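Local coordinates for acyl-coenzyme A oxidase acox-1.1 (Caenorhabditis elegans, PDB 5K3H), which catalyses the first step of peroxisomal beta-oxidation, using FAD to desaturate acyl-CoA substrates to trans-2-enoyl-CoA with release of hydrogen peroxide, at residues 563-568 with 604-609; 570-575 with 597-602; 629-632 with 638-641. All blocks are in the same frame, centred on the assembly; numbering follows the deposited sequence.

Interaction 1. Residues 563-568 with 604-609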
ATOM      1  N   LEU B 563       1.447 -15.260 -25.247  1.00 17.81           N
ATOM      2  CA  LEU B 563       2.325 -14.213 -24.748  1.00 18.05           C
ATOM      3  C   LEU B 563       2.317 -12.992 -25.653  1.00 18.44           C
ATOM      4  O   LEU B 563       2.471 -11.866 -25.177  1.00 18.86           O
ATOM      5  CB  LEU B 563       3.736 -14.764 -24.597  1.00 17.86           C
ATOM      6  CG  LEU B 563       3.798 -15.786 -23.467  1.00 18.08           C
ATOM      7  CD1 LEU B 563       5.197 -16.347 -23.329  1.00 18.52           C
ATOM      8  CD2 LEU B 563       3.312 -15.167 -22.143  1.00 18.33           C
ATOM      9  N   SER B 564       2.101 -13.191 -26.946  1.00 20.34           N
ATOM     10  CA  SER B 564       1.993 -12.058 -27.847  1.00 20.70           C
ATOM     11  C   SER B 564       0.765 -11.229 -27.522  1.00 20.13           C
ATOM     12  O   SER B 564       0.813  -9.996 -27.592  1.00 20.40           O
ATOM     13  CB  SER B 564       1.962 -12.552 -29.290  1.00 21.38           C
ATOM     14  OG  SER B 564       1.627 -11.518 -30.199  1.00 22.19           O
ATOM     15  N   ASP B 565      -0.349 -11.886 -27.173  1.00 20.04           N
ATOM     16  CA  ASP B 565      -1.511 -11.148 -26.683  1.00 19.66           C
ATOM     17  C   ASP B 565      -1.162 -10.375 -25.427  1.00 19.54           C
ATOM     18  O   ASP B 565      -1.547  -9.214 -25.278  1.00 18.75           O
ATOM     19  CB  ASP B 565      -2.678 -12.084 -26.373  1.00 19.80           C
ATOM     20  CG  ASP B 565      -3.244 -12.732 -27.599  1.00 20.33           C
ATOM     21  OD1 ASP B 565      -2.920 -12.270 -28.714  1.00 20.62           O
ATOM     22  OD2 ASP B 565      -4.059 -13.675 -27.441  1.00 20.22           O
ATOM     23  N   LEU B 566      -0.467 -11.029 -24.488  1.00 18.05           N
ATOM     24  CA  LEU B 566      -0.029 -10.348 -23.271  1.00 18.91           C
ATOM     25  C   LEU B 566       0.849  -9.166 -23.611  1.00 18.95           C
ATOM     26  O   LEU B 566       0.663  -8.072 -23.060  1.00 18.01           O
ATOM     27  CB  LEU B 566       0.766 -11.294 -22.357  1.00 18.73           C
ATOM     28  CG  LEU B 566       0.158 -11.769 -21.047  1.00 19.45           C
ATOM     29  CD1 LEU B 566       1.221 -12.218 -20.063  1.00 19.55           C
ATOM     30  CD2 LEU B 566      -0.689 -10.683 -20.462  1.00 19.40           C
ATOM     31  N   LEU B 567       1.797  -9.368 -24.541  1.00 20.03           N
ATOM     32  CA  LEU B 567       2.742  -8.313 -24.900  1.00 19.72           C
ATOM     33  C   LEU B 567       2.033  -7.111 -25.504  1.00 19.04           C
ATOM     34  O   LEU B 567       2.374  -5.960 -25.190  1.00 19.41           O
ATOM     35  CB  LEU B 567       3.771  -8.847 -25.891  1.00 20.47           C
ATOM     36  CG  LEU B 567       4.644  -7.746 -26.504  1.00 21.46           C
ATOM     37  CD1 LEU B 567       5.587  -7.056 -25.503  1.00 22.02           C
ATOM     38  CD2 LEU B 567       5.395  -8.315 -27.677  1.00 22.14           C
ATOM     39  N   HIS B 568       1.029  -7.359 -26.354  1.00 20.14           N
ATOM     40  CA  HIS B 568       0.289  -6.262 -26.971  1.00 19.72           C
ATOM     41  C   HIS B 568      -0.510  -5.490 -25.946  1.00 19.21           C
ATOM     42  O   HIS B 568      -0.673  -4.272 -26.086  1.00 19.16           O
ATOM     43  CB  HIS B 568      -0.644  -6.767 -28.066  1.00 19.72           C
ATOM     44  CG  HIS B 568       0.013  -6.901 -29.395  1.00 19.50           C
ATOM     45  ND1 HIS B 568       0.659  -8.054 -29.796  1.00 20.01           N
ATOM     46  CD2 HIS B 568       0.197  -5.996 -30.384  1.00 19.53           C
ATOM     47  CE1 HIS B 568       1.175  -7.866 -30.997  1.00 20.27           C
ATOM     48  NE2 HIS B 568       0.913  -6.623 -31.373  1.00 20.18           N
ATOM     49  N   LEU B 604      -7.752  -6.454 -23.434  1.00 17.83           N
ATOM     50  CA  LEU B 604      -8.378  -6.926 -22.204  1.00 19.28           C
ATOM     51  C   LEU B 604      -9.319  -8.100 -22.494  1.00 22.11           C
ATOM     52  O   LEU B 604      -9.175  -9.190 -21.924  1.00 22.60           O
ATOM     53  CB  LEU B 604      -9.151  -5.785 -21.543  1.00 18.47           C
ATOM     54  CG  LEU B 604      -8.331  -4.647 -20.917  1.00 18.11           C
ATOM     55  CD1 LEU B 604      -9.249  -3.542 -20.324  1.00 17.45           C
ATOM     56  CD2 LEU B 604      -7.303  -5.201 -19.880  1.00 18.16           C
ATOM     57  N   GLN B 605     -10.254  -7.903 -23.428  1.00 18.02           N
ATOM     58  CA  GLN B 605     -11.185  -8.953 -23.826  1.00 20.96           C
ATOM     59  C   GLN B 605     -10.453 -10.169 -24.406  1.00 18.86           C
ATOM     60  O   GLN B 605     -10.861 -11.320 -24.190  1.00 17.00           O
ATOM     61  CB  GLN B 605     -12.167  -8.348 -24.844  1.00 25.77           C
ATOM     62  CG  GLN B 605     -12.850  -9.322 -25.834  1.00 30.69           C
ATOM     63  CD  GLN B 605     -11.995  -9.589 -27.097  1.00 36.78           C
ATOM     64  OE1 GLN B 605     -11.248  -8.709 -27.554  1.00 40.87           O
ATOM     65  NE2 GLN B 605     -12.122 -10.808 -27.671  1.00 42.16           N
ATOM     66  N   LYS B 606      -9.370  -9.929 -25.152  1.00 21.83           N
ATOM     67  CA  LYS B 606      -8.618 -11.021 -25.761  1.00 20.14           C
ATOM     68  C   LYS B 606      -7.900 -11.849 -24.703  1.00 19.47           C
ATOM     69  O   LYS B 606      -7.779 -13.081 -24.832  1.00 19.56           O
ATOM     70  CB  LYS B 606      -7.632 -10.447 -26.789  1.00 20.54           C
ATOM     71  CG  LYS B 606      -6.960 -11.501 -27.647  1.00 21.02           C
ATOM     72  CD  LYS B 606      -7.832 -11.766 -28.874  1.00 21.36           C
ATOM     73  CE  LYS B 606      -7.522 -13.079 -29.527  1.00 21.95           C
ATOM     74  NZ  LYS B 606      -6.079 -13.371 -29.473  1.00 22.67           N
ATOM     75  N   ILE B 607      -7.416 -11.191 -23.643  1.00 19.14           N
ATOM     76  CA  ILE B 607      -6.670 -11.883 -22.601  1.00 18.16           C
ATOM     77  C   ILE B 607      -7.609 -12.707 -21.718  1.00 17.19           C
ATOM     78  O   ILE B 607      -7.235 -13.794 -21.244  1.00 17.19           O
ATOM     79  CB  ILE B 607      -5.890 -10.843 -21.774  1.00 18.57           C
ATOM     80  CG1 ILE B 607      -4.731 -10.238 -22.584  1.00 19.55           C
ATOM     81  CG2 ILE B 607      -5.374 -11.456 -20.479  1.00 18.86           C
ATOM     82  CD1 ILE B 607      -3.682 -11.220 -22.966  1.00 19.76           C
ATOM     83  N   ARG B 608      -8.860 -12.255 -21.550  1.00 17.24           N
ATOM     84  CA  ARG B 608      -9.751 -12.829 -20.541  1.00 16.70           C
ATOM     85  C   ARG B 608      -9.843 -14.358 -20.562  1.00 16.33           C
ATOM     86  O   ARG B 608      -9.563 -14.975 -19.518  1.00 15.51           O
ATOM     87  CB  ARG B 608     -11.135 -12.178 -20.675  1.00 16.41           C
ATOM     88  CG  ARG B 608     -12.127 -12.518 -19.572  1.00 16.98           C
ATOM     89  CD  ARG B 608     -12.949 -13.710 -19.956  1.00 17.54           C
ATOM     90  NE  ARG B 608     -13.913 -14.149 -18.948  1.00 18.40           N
ATOM     91  CZ  ARG B 608     -15.129 -13.607 -18.799  1.00 19.73           C
ATOM     92  NH1 ARG B 608     -15.501 -12.574 -19.554  1.00 19.82           N
ATOM     93  NH2 ARG B 608     -15.978 -14.088 -17.892  1.00 21.09           N
ATOM     94  N   PRO B 609     -10.169 -15.030 -21.680  1.00 17.13           N
ATOM     95  CA  PRO B 609     -10.282 -16.503 -21.635  1.00 16.83           C
ATOM     96  C   PRO B 609      -9.007 -17.192 -21.195  1.00 16.22           C
ATOM     97  O   PRO B 609      -9.053 -18.343 -20.740  1.00 15.90           O
ATOM     98  CB  PRO B 609     -10.619 -16.890 -23.083  1.00 17.04           C
ATOM     99  CG  PRO B 609     -10.930 -15.658 -23.786  1.00 17.21           C
ATOM    100  CD  PRO B 609     -10.384 -14.497 -23.037  1.00 17.25           C
TER
HETATM  101  O   HOH W   1      -5.143 -14.747 -25.147  1.00 19.19           O
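Asp565 and Lys606 form a salt bridge between two helical segments that run roughly antiparallel, their axes at 145°. Lys606 NZ lies 2.9 Å from Asp565 OD2. It comes in on the syn side, but 34° out of the carboxylate plane. The lysine chain bends at chi2 (88°) and again near its end, which folds the ammonium back onto the acid. Its CG also rests against OD2. A water donates to both Asp565 OD2 (2.8 Å) and Lys606 O (3.1 Å), so OD2 takes a charged and a neutral donor.

The apolar part belongs to Ile607. Its CD1 reaches across to the helix backbone, 3.6 Å from Leu566 N, and touches Asp565 CB at 3.7 Å. Leu566 CD2 meets the same methyl at 3.9 Å, the two side chains crossing at about a right angle. Leu566 also packs on Ala349 and Tyr352 of helix 338-367.

With an alanine in place of Asp565, the Lys606 ammonium would probably lose its carboxylate, and the water one of its two acceptors. The contact thus joins a charged, hydrated margin to a greasy interior within the C-terminal helical domain, and the lysine's charge is likely to be largely balanced by the acid.

Interaction 2. Residues 570-575 with 597-602; sequences HVNYEL and RDQLYF
Asn572 of segment 570-575, on helix 557-577, lies against Gln599 and Leu600 of segment 597-602, on helix 590-616. The segment axes approach to 8.8 Å and run at 131° to each other. At its base, Asn572 CB faces the backbone of the other helix, 4.2 Å from Leu600 N. It is 4.4 Å from Leu600 CB. Farther out, Asn572 CG is 3.5 Å from Gln599 CB. At the tip, OD1 and ND2 are each 3.4 Å from that same Gln599 CB. The methylene therefore sits over one face of the asparagine amide, toward its oxygen and nitrogen end, a packing contact without a hydrogen bond. A bend at chi2 (-65°) leads the Gln599 amide away from the other helix; its plane is 62° from that of the Asn572 amide. The polar atoms of Asn572 are engaged elsewhere: OD1 with Tyr491 OH, and ND2 with His568 O one turn back.

Beside this, Leu600 CD1 touches Tyr573 CD1 at 4.0 Å, meeting the ring at its edge. The Tyr573 ring also meets that of His342, an FAD-binding residue that probably also binds ATP. Next along helix 590-616, Tyr601 OH bonds to Glu530 of the second subunit.

No hydrogen bond crosses between the two segments. They are held by van der Waals packing, and the buried asparagine is satisfied by partners outside the pair while offering its flat face to carbon.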
ATOM      1  N   HIS B 570       0.514  -5.169 -22.803  1.00 17.70           N
ATOM      2  CA  HIS B 570       1.564  -4.462 -22.081  1.00 17.95           C
ATOM      3  C   HIS B 570       1.956  -3.170 -22.793  1.00 18.21           C
ATOM      4  O   HIS B 570       1.966  -2.091 -22.185  1.00 18.10           O
ATOM      5  CB  HIS B 570       2.769  -5.401 -21.910  1.00 17.90           C
ATOM      6  CG  HIS B 570       3.867  -4.863 -21.036  1.00 17.83           C
ATOM      7  ND1 HIS B 570       3.683  -4.558 -19.705  1.00 18.08           N
ATOM      8  CD2 HIS B 570       5.173  -4.617 -21.299  1.00 18.15           C
ATOM      9  CE1 HIS B 570       4.819  -4.120 -19.193  1.00 17.94           C
ATOM     10  NE2 HIS B 570       5.741  -4.152 -20.138  1.00 18.19           N
ATOM     11  N   VAL B 571       2.309  -3.251 -24.078  1.00 17.30           N
ATOM     12  CA  VAL B 571       2.825  -2.048 -24.729  1.00 18.29           C
ATOM     13  C   VAL B 571       1.742  -0.973 -24.829  1.00 18.33           C
ATOM     14  O   VAL B 571       2.033   0.218 -24.678  1.00 18.38           O
ATOM     15  CB  VAL B 571       3.438  -2.386 -26.104  1.00 18.72           C
ATOM     16  CG1 VAL B 571       4.668  -3.266 -25.943  1.00 18.62           C
ATOM     17  CG2 VAL B 571       2.402  -3.075 -27.009  1.00 19.55           C
ATOM     18  N   ASN B 572       0.473  -1.359 -24.994  1.00 18.58           N
ATOM     19  CA  ASN B 572      -0.584  -0.345 -25.040  1.00 18.26           C
ATOM     20  C   ASN B 572      -0.884   0.246 -23.666  1.00 18.18           C
ATOM     21  O   ASN B 572      -1.112   1.456 -23.548  1.00 17.83           O
ATOM     22  CB  ASN B 572      -1.855  -0.915 -25.661  1.00 17.83           C
ATOM     23  CG  ASN B 572      -1.762  -0.990 -27.157  1.00 17.76           C
ATOM     24  OD1 ASN B 572      -1.811   0.042 -27.835  1.00 17.67           O
ATOM     25  ND2 ASN B 572      -1.666  -2.208 -27.698  1.00 17.83           N
ATOM     26  N   TYR B 573      -0.925  -0.590 -22.621  1.00 18.23           N
ATOM     27  CA  TYR B 573      -1.132  -0.069 -21.274  1.00 18.53           C
ATOM     28  C   TYR B 573       0.020   0.835 -20.849  1.00 19.23           C
ATOM     29  O   TYR B 573      -0.193   1.936 -20.327  1.00 19.28           O
ATOM     30  CB  TYR B 573      -1.280  -1.222 -20.297  1.00 18.25           C
ATOM     31  CG  TYR B 573      -1.624  -0.781 -18.905  1.00 17.54           C
ATOM     32  CD1 TYR B 573      -2.952  -0.574 -18.538  1.00 17.22           C
ATOM     33  CD2 TYR B 573      -0.637  -0.544 -17.964  1.00 17.25           C
ATOM     34  CE1 TYR B 573      -3.286  -0.172 -17.263  1.00 17.28           C
ATOM     35  CE2 TYR B 573      -0.969  -0.138 -16.685  1.00 17.01           C
ATOM     36  CZ  TYR B 573      -2.294   0.038 -16.349  1.00 16.92           C
ATOM     37  OH  TYR B 573      -2.638   0.438 -15.086  1.00 17.38           O
ATOM     38  N   GLU B 574       1.258   0.372 -21.047  1.00 18.48           N
ATOM     39  CA  GLU B 574       2.410   1.161 -20.639  1.00 19.33           C
ATOM     40  C   GLU B 574       2.521   2.439 -21.460  1.00 18.76           C
ATOM     41  O   GLU B 574       2.907   3.486 -20.933  1.00 19.66           O
ATOM     42  CB  GLU B 574       3.681   0.317 -20.752  1.00 20.92           C
ATOM     43  CG  GLU B 574       3.683  -0.946 -19.876  1.00 22.30           C
ATOM     44  CD  GLU B 574       3.588  -0.639 -18.377  1.00 25.29           C
ATOM     45  OE1 GLU B 574       4.254   0.327 -17.927  1.00 28.52           O
ATOM     46  OE2 GLU B 574       2.860  -1.366 -17.639  1.00 24.20           O
ATOM     47  N   LEU B 575       2.190   2.386 -22.755  1.00 21.65           N
ATOM     48  CA  LEU B 575       2.246   3.608 -23.560  1.00 21.34           C
ATOM     49  C   LEU B 575       1.177   4.609 -23.135  1.00 22.16           C
ATOM     50  O   LEU B 575       1.455   5.810 -23.029  1.00 20.92           O
ATOM     51  CB  LEU B 575       2.124   3.294 -25.051  1.00 20.67           C
ATOM     52  CG  LEU B 575       2.174   4.497 -26.020  1.00 20.59           C
ATOM     53  CD1 LEU B 575       3.435   5.391 -25.815  1.00 19.76           C
ATOM     54  CD2 LEU B 575       2.039   4.018 -27.493  1.00 20.39           C
ATOM     55  N   ARG B 597      -5.891   3.385 -26.897  1.00 20.29           N
ATOM     56  CA  ARG B 597      -6.975   3.073 -25.962  1.00 21.93           C
ATOM     57  C   ARG B 597      -7.850   1.933 -26.466  1.00 22.15           C
ATOM     58  O   ARG B 597      -8.229   1.045 -25.697  1.00 21.90           O
ATOM     59  CB  ARG B 597      -7.837   4.308 -25.716  1.00 22.71           C
ATOM     60  CG  ARG B 597      -7.135   5.425 -25.028  1.00 23.48           C
ATOM     61  CD  ARG B 597      -8.037   6.637 -24.902  1.00 24.33           C
ATOM     62  NE  ARG B 597      -7.384   7.707 -24.155  1.00 25.55           N
ATOM     63  CZ  ARG B 597      -7.071   8.904 -24.650  1.00 26.70           C
ATOM     64  NH1 ARG B 597      -7.365   9.207 -25.914  1.00 28.98           N
ATOM     65  NH2 ARG B 597      -6.482   9.811 -23.864  1.00 27.23           N
ATOM     66  N   ASP B 598      -8.227   1.968 -27.748  1.00 20.44           N
ATOM     67  CA  ASP B 598      -9.035   0.887 -28.319  1.00 22.06           C
ATOM     68  C   ASP B 598      -8.290  -0.441 -28.295  1.00 20.96           C
ATOM     69  O   ASP B 598      -8.881  -1.479 -28.006  1.00 21.59           O
ATOM     70  CB  ASP B 598      -9.437   1.244 -29.743  1.00 23.17           C
ATOM     71  CG  ASP B 598     -10.317   2.466 -29.793  1.00 25.33           C
ATOM     72  OD1 ASP B 598     -10.971   2.802 -28.771  1.00 23.14           O
ATOM     73  OD2 ASP B 598     -10.330   3.119 -30.860  1.00 31.77           O
ATOM     74  N   GLN B 599      -6.990  -0.424 -28.599  1.00 18.95           N
ATOM     75  CA  GLN B 599      -6.181  -1.632 -28.487  1.00 20.02           C
ATOM     76  C   GLN B 599      -6.145  -2.123 -27.047  1.00 18.24           C
ATOM     77  O   GLN B 599      -6.151  -3.337 -26.792  1.00 16.78           O
ATOM     78  CB  GLN B 599      -4.756  -1.356 -28.963  1.00 22.94           C
ATOM     79  CG  GLN B 599      -4.686  -0.918 -30.392  1.00 26.95           C
ATOM     80  CD  GLN B 599      -5.125  -1.980 -31.321  1.00 30.13           C
ATOM     81  OE1 GLN B 599      -4.441  -2.995 -31.477  1.00 37.90           O
ATOM     82  NE2 GLN B 599      -6.304  -1.786 -31.932  1.00 32.26           N
ATOM     83  N   LEU B 600      -6.050  -1.189 -26.096  1.00 19.81           N
ATOM     84  CA  LEU B 600      -6.044  -1.564 -24.691  1.00 20.08           C
ATOM     85  C   LEU B 600      -7.326  -2.303 -24.331  1.00 18.90           C
ATOM     86  O   LEU B 600      -7.285  -3.409 -23.770  1.00 19.36           O
ATOM     87  CB  LEU B 600      -5.835  -0.325 -23.809  1.00 20.01           C
ATOM     88  CG  LEU B 600      -6.112  -0.474 -22.308  1.00 21.43           C
ATOM     89  CD1 LEU B 600      -5.241  -1.538 -21.679  1.00 21.90           C
ATOM     90  CD2 LEU B 600      -5.866   0.857 -21.607  1.00 21.56           C
ATOM     91  N   TYR B 601      -8.480  -1.702 -24.645  1.00 21.13           N
ATOM     92  CA  TYR B 601      -9.753  -2.342 -24.340  1.00 19.96           C
ATOM     93  C   TYR B 601      -9.955  -3.630 -25.139  1.00 20.02           C
ATOM     94  O   TYR B 601     -10.530  -4.593 -24.613  1.00 20.15           O
ATOM     95  CB  TYR B 601     -10.879  -1.339 -24.565  1.00 19.41           C
ATOM     96  CG  TYR B 601     -10.663  -0.114 -23.706  1.00 19.53           C
ATOM     97  CD1 TYR B 601     -10.319  -0.252 -22.370  1.00 19.65           C
ATOM     98  CD2 TYR B 601     -10.794   1.169 -24.219  1.00 19.17           C
ATOM     99  CE1 TYR B 601     -10.093   0.856 -21.562  1.00 19.60           C
ATOM    100  CE2 TYR B 601     -10.572   2.288 -23.422  1.00 19.17           C
ATOM    101  CZ  TYR B 601     -10.220   2.116 -22.092  1.00 19.55           C
ATOM    102  OH  TYR B 601     -10.003   3.180 -21.274  1.00 19.84           O
ATOM    103  N   PHE B 602      -9.452  -3.687 -26.383  1.00 20.10           N
ATOM    104  CA  PHE B 602      -9.547  -4.917 -27.161  1.00 20.23           C
ATOM    105  C   PHE B 602      -8.752  -6.053 -26.521  1.00 20.13           C
ATOM    106  O   PHE B 602      -9.265  -7.163 -26.370  1.00 20.29           O
ATOM    107  CB  PHE B 602      -9.075  -4.692 -28.600  1.00 20.41           C
ATOM    108  CG  PHE B 602      -9.055  -5.960 -29.429  1.00 20.20           C
ATOM    109  CD1 PHE B 602     -10.220  -6.427 -30.040  1.00 20.21           C
ATOM    110  CD2 PHE B 602      -7.884  -6.700 -29.570  1.00 20.25           C
ATOM    111  CE1 PHE B 602     -10.211  -7.586 -30.804  1.00 20.32           C
ATOM    112  CE2 PHE B 602      -7.864  -7.875 -30.312  1.00 20.49           C
ATOM    113  CZ  PHE B 602      -9.023  -8.318 -30.936  1.00 20.18           C
TER

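Interaction 3. Residues 629-632 with 638-641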
ATOM      1  N   LEU B 629      -8.991 -16.939  -0.347  1.00 18.40           N
ATOM      2  CA  LEU B 629      -9.695 -16.462  -1.534  1.00 18.35           C
ATOM      3  C   LEU B 629      -9.065 -17.021  -2.802  1.00 18.40           C
ATOM      4  O   LEU B 629      -9.767 -17.247  -3.796  1.00 18.24           O
ATOM      5  CB  LEU B 629      -9.711 -14.931  -1.590  1.00 18.34           C
ATOM      6  CG  LEU B 629     -10.329 -14.066  -0.489  1.00 18.69           C
ATOM      7  CD1 LEU B 629     -10.445 -12.644  -1.016  1.00 18.88           C
ATOM      8  CD2 LEU B 629     -11.693 -14.569  -0.042  1.00 18.73           C
ATOM      9  N   GLY B 630      -7.765 -17.310  -2.776  1.00 17.61           N
ATOM     10  CA  GLY B 630      -7.139 -17.806  -3.985  1.00 17.70           C
ATOM     11  C   GLY B 630      -6.962 -19.309  -4.025  1.00 17.46           C
ATOM     12  O   GLY B 630      -6.109 -19.806  -4.761  1.00 17.35           O
ATOM     13  N   ARG B 631      -7.778 -20.041  -3.263  1.00 18.93           N
ATOM     14  CA  ARG B 631      -7.760 -21.503  -3.292  1.00 19.27           C
ATOM     15  C   ARG B 631      -7.783 -22.044  -4.709  1.00 19.21           C
ATOM     16  O   ARG B 631      -8.565 -21.582  -5.547  1.00 19.94           O
ATOM     17  CB  ARG B 631      -8.969 -22.056  -2.552  1.00 19.60           C
ATOM     18  CG  ARG B 631      -8.813 -22.106  -1.070  1.00 20.06           C
ATOM     19  CD  ARG B 631     -10.084 -22.623  -0.427  1.00 20.37           C
ATOM     20  NE  ARG B 631     -10.316 -24.014  -0.802  1.00 20.36           N
ATOM     21  CZ  ARG B 631      -9.782 -25.046  -0.151  1.00 20.65           C
ATOM     22  NH1 ARG B 631      -8.980 -24.820   0.881  1.00 20.83           N
ATOM     23  NH2 ARG B 631     -10.038 -26.300  -0.540  1.00 20.57           N
ATOM     24  N   ARG B 632      -6.964 -23.080  -4.944  1.00 19.01           N
ATOM     25  CA  ARG B 632      -6.902 -23.726  -6.258  1.00 18.96           C
ATOM     26  C   ARG B 632      -8.276 -24.168  -6.754  1.00 19.43           C
ATOM     27  O   ARG B 632      -8.606 -23.986  -7.939  1.00 20.68           O
ATOM     28  CB  ARG B 632      -5.973 -24.940  -6.201  1.00 18.48           C
ATOM     29  CG  ARG B 632      -5.610 -25.502  -7.573  1.00 18.47           C
ATOM     30  CD  ARG B 632      -5.402 -27.011  -7.541  1.00 18.32           C
ATOM     31  NE  ARG B 632      -6.565 -27.645  -6.934  1.00 18.09           N
ATOM     32  CZ  ARG B 632      -7.708 -27.860  -7.575  1.00 18.45           C
ATOM     33  NH1 ARG B 632      -7.822 -27.495  -8.847  1.00 18.28           N
ATOM     34  NH2 ARG B 632      -8.741 -28.430  -6.955  1.00 18.44           N
ATOM     35  N   GLU B 638     -17.140 -21.577   1.549  1.00 25.04           N
ATOM     36  CA  GLU B 638     -17.175 -22.642   2.534  1.00 26.39           C
ATOM     37  C   GLU B 638     -15.911 -22.641   3.380  1.00 25.63           C
ATOM     38  O   GLU B 638     -15.973 -22.777   4.609  1.00 25.83           O
ATOM     39  CB  GLU B 638     -17.374 -23.974   1.813  1.00 29.17           C
ATOM     40  CG  GLU B 638     -17.125 -25.195   2.667  1.00 35.00           C
ATOM     41  CD  GLU B 638     -18.411 -25.774   3.245  1.00 38.09           C
ATOM     42  OE1 GLU B 638     -19.393 -25.006   3.415  1.00 40.68           O
ATOM     43  OE2 GLU B 638     -18.431 -27.002   3.509  1.00 42.68           O
ATOM     44  N   ASN B 639     -14.754 -22.442   2.755  1.00 24.21           N
ATOM     45  CA  ASN B 639     -13.502 -22.463   3.505  1.00 23.65           C
ATOM     46  C   ASN B 639     -13.201 -21.130   4.173  1.00 23.38           C
ATOM     47  O   ASN B 639     -12.411 -21.086   5.123  1.00 22.42           O
ATOM     48  CB  ASN B 639     -12.339 -22.883   2.595  1.00 23.72           C
ATOM     49  CG  ASN B 639     -12.431 -24.336   2.176  1.00 23.90           C
ATOM     50  OD1 ASN B 639     -12.287 -25.249   2.998  1.00 24.03           O
ATOM     51  ND2 ASN B 639     -12.691 -24.562   0.900  1.00 23.59           N
ATOM     52  N   LEU B 640     -13.783 -20.038   3.682  1.00 22.31           N
ATOM     53  CA  LEU B 640     -13.682 -18.778   4.409  1.00 22.57           C
ATOM     54  C   LEU B 640     -14.445 -18.867   5.723  1.00 23.31           C
ATOM     55  O   LEU B 640     -13.983 -18.365   6.756  1.00 23.57           O
ATOM     56  CB  LEU B 640     -14.218 -17.636   3.542  1.00 22.73           C
ATOM     57  CG  LEU B 640     -14.132 -16.218   4.100  1.00 23.19           C
ATOM     58  CD1 LEU B 640     -12.699 -15.833   4.300  1.00 22.87           C
ATOM     59  CD2 LEU B 640     -14.830 -15.260   3.158  1.00 23.58           C
ATOM     60  N   PHE B 641     -15.600 -19.540   5.708  1.00 24.49           N
ATOM     61  CA  PHE B 641     -16.362 -19.760   6.932  1.00 25.28           C
ATOM     62  C   PHE B 641     -15.570 -20.608   7.928  1.00 25.81           C
ATOM     63  O   PHE B 641     -15.445 -20.242   9.103  1.00 26.04           O
ATOM     64  CB  PHE B 641     -17.687 -20.423   6.567  1.00 25.42           C
ATOM     65  CG  PHE B 641     -18.672 -20.480   7.690  1.00 25.07           C
ATOM     66  CD1 PHE B 641     -18.652 -19.522   8.701  1.00 25.09           C
ATOM     67  CD2 PHE B 641     -19.642 -21.477   7.721  1.00 24.66           C
ATOM     68  CE1 PHE B 641     -19.565 -19.578   9.744  1.00 24.78           C
ATOM     69  CE2 PHE B 641     -20.564 -21.538   8.755  1.00 24.97           C
ATOM     70  CZ  PHE B 641     -20.522 -20.589   9.769  1.00 25.21           C
TER
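Arg631 and Asn639 stack flat group on flat group, where the loop before helix 636-645 lies beside that helix. The loop segment starts at Leu629. The end of its side chain comes within 4.5 Å of Leu640, CD2 to CD2, a loose approach. Both leucines are buried near the 417-418 loop. Leu629 touches Ser418 and Leu640 touches Ala417. Gly630 follows, and its carbonyl oxygen is bound by Arg315 NH1.

Arg631 carries the contact. CG stands anti to the carbonyl carbon (chi1 -81°). The chain then runs straight and bends at chi3 (66°), which lays the guanidinium across the asparagine. Asn639 ND2 sits over one face of the guanidinium, 2.9 Å above its plane and offset toward the rim. It is 3.0 Å from Arg631 NE and 3.1 Å from Arg631 CZ. The two planes are 27° apart. This is an amide-guanidinium stack and not a hydrogen bond, since NE and ND2 are both donors. Both groups have polar partners elsewhere: Arg631 NH2 forms a salt bridge with Asp633, and Asn639 ND2 bonds to His635 O one helical turn back. Asn639 CB adds a lesser contact, 3.8 Å from Arg631 CD.

The setting is a loop-to-helix connection in the C-terminal helical domain of the acyl-CoA oxidase fold, far from the annotated sites. Helix 636-645 packs on the second subunit: Phe641 meets Phe252 of that subunit edge-to-face, and Leu640 touches its Trp188.

Arg632 ends the segment and takes its partners from elsewhere in the chain. Its NH2 forms a salt bridge with Asp12, its backbone N bonds to Asp622 OD1, and its carbonyl oxygen is bound by Arg20 NH1.

From the N terminus, the first residues reached are 563-568 and 570-575, successive pieces of helix 557-577. The chain then passes through helix 579-584 and returns on helix 590-616. Interaction 2 closes first, when 597-602 comes back against 570-575. Interaction 1 closes next, one step outward, so its loop encloses that of interaction 2. They lie about 10 Å apart, centre to centre, and together tie the same two helices into a roughly antiparallel pair. Interaction 3 follows in series and closes a short loop by bringing 629-632 against the first turns of helix 636-645, its centre about 27 Å from that of interaction 1. Interactions 2 and 3 both have residues reaching the second subunit.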